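Local coordinates for heat shock protein 16 (Schizosaccharomyces pombe, PDB 3W1Z), which probably acts as a small heat shock chaperone that binds unfolded proteins, and assembles into a 16-mer, at the interface of chains A and B. Residues are numbered along the deposited sequence; one frame, centred on the assembly and turned at random. Chains: chain A/B, Heat shock protein 16.

The interface of chains A and B. Residues chain A 93-95, 97; chain B 38-40.
The carboxylate of B:Asp40 meets the aromatic ring of A:Phe97 at its edge: carboxylate oxygen OD2 lies in the ring plane, 3.5 Å from ring carbon CE2, with the two planes 60° apart. One face of the A:Arg95 guanidinium is covered by the rim of the same ring, CE1 of A:Phe97 lying 3.5 Å above the guanidinium plane, over its centre. The charged groups do not touch, NE of A:Arg95 being 4.8 Å from OD2 of B:Asp40, so any attraction between them would act at longer range. What A:Arg95 brings to the carboxylate is its backbone and the root of its side chain. Its amide N donates to OD1 of B:Asp40 at 2.8 Å, reaching the syn side of that oxygen from 27° out of the carboxylate plane, while CB and CG pack against the same group and the two side chains cross at about a right angle. The amide N of A:Glu94 also lies near OD1, but its N-H points elsewhere and is given instead to the backbone O of B:Ile39 at 2.9 Å. The side chain of A:Glu94 reaches the other polar group of B:Ile39: with CG beside its own backbone N (chi1 -63°) and the chain extended beyond, carboxylate oxygen OE1 accepts from N of B:Ile39 at 2.9 Å on its anti side. Both backbone polar groups of B:Ile39 are thereby engaged by one residue. With an alanine at B:Asp40, the amide of A:Arg95 would probably lose its acceptor, CB and CG of A:Arg95 the group they pack against, and the edge of A:Phe97 its oxygen. In the fold, A:Ser93 ends strand 92-93 and forms an antiparallel bridge with B:Asp40 in strand 39-43, the following A:Glu94 and A:Arg95 being loop. The chain A segment around strand 92-93 thus lies against edge strand 39-43 of chain B, as in the strand-exchange dimer of non-metazoan small heat shock proteins; the twin contact is made with the chains exchanged, and such dimers are probably the building blocks of the 16-mer.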
# COMPACT_ATOMS: atom_id res chain seq x y z
N SER A 93 -6.50 -17.27 -16.77
CA SER A 93 -7.78 -17.97 -16.65
C SER A 93 -8.85 -17.18 -15.89
O SER A 93 -8.75 -16.99 -14.68
CB SER A 93 -7.59 -19.33 -15.99
OG SER A 93 -7.53 -20.37 -16.96
N GLU A 94 -9.87 -16.72 -16.61
CA GLU A 94 -11.08 -16.21 -15.98
C GLU A 94 -12.25 -17.20 -15.97
O GLU A 94 -13.25 -16.98 -15.29
CB GLU A 94 -11.50 -14.88 -16.62
CG GLU A 94 -10.47 -13.78 -16.43
CD GLU A 94 -10.81 -12.52 -17.19
OE1 GLU A 94 -11.61 -12.60 -18.14
OE2 GLU A 94 -10.27 -11.45 -16.84
N ARG A 95 -12.12 -18.29 -16.72
CA ARG A 95 -13.22 -19.23 -16.88
C ARG A 95 -13.34 -20.16 -15.68
O ARG A 95 -12.33 -20.61 -15.12
CB ARG A 95 -13.08 -20.05 -18.17
CG ARG A 95 -13.33 -19.27 -19.45
CD ARG A 95 -13.54 -20.22 -20.62
NE ARG A 95 -14.69 -21.08 -20.41
CZ ARG A 95 -14.94 -22.19 -21.10
NH1 ARG A 95 -14.10 -22.59 -22.05
NH2 ARG A 95 -16.02 -22.91 -20.83
N PHE A 97 -14.58 -23.70 -14.19
CA PHE A 97 -14.93 -25.07 -14.56
C PHE A 97 -15.43 -25.88 -13.36
O PHE A 97 -15.55 -25.35 -12.25
CB PHE A 97 -13.75 -25.75 -15.24
CG PHE A 97 -13.25 -25.01 -16.45
CD1 PHE A 97 -13.91 -25.12 -17.66
CD2 PHE A 97 -12.13 -24.20 -16.37
CE1 PHE A 97 -13.46 -24.44 -18.77
CE2 PHE A 97 -11.67 -23.52 -17.48
CZ PHE A 97 -12.34 -23.64 -18.68
N SER B 38 -15.73 -13.18 -19.75
CA SER B 38 -14.65 -13.96 -19.14
C SER B 38 -13.84 -14.69 -20.20
O SER B 38 -14.39 -15.29 -21.12
CB SER B 38 -15.21 -14.96 -18.13
OG SER B 38 -15.77 -14.29 -17.01
N ILE B 39 -12.51 -14.64 -20.07
CA ILE B 39 -11.64 -15.26 -21.06
C ILE B 39 -10.55 -16.15 -20.47
O ILE B 39 -10.09 -15.94 -19.35
CB ILE B 39 -10.97 -14.21 -21.98
CG1 ILE B 39 -9.96 -13.37 -21.19
CG2 ILE B 39 -12.01 -13.33 -22.66
CD1 ILE B 39 -9.15 -12.43 -22.05
N ASP B 40 -10.14 -17.14 -21.25
CA ASP B 40 -8.97 -17.95 -20.95
C ASP B 40 -7.97 -17.79 -22.08
O ASP B 40 -8.32 -17.92 -23.25
CB ASP B 40 -9.35 -19.43 -20.82
CG ASP B 40 -9.86 -19.78 -19.43
OD1 ASP B 40 -10.10 -18.85 -18.63
OD2 ASP B 40 -10.02 -20.99 -19.15
O HOH W 1 -15.36 -15.98 -14.60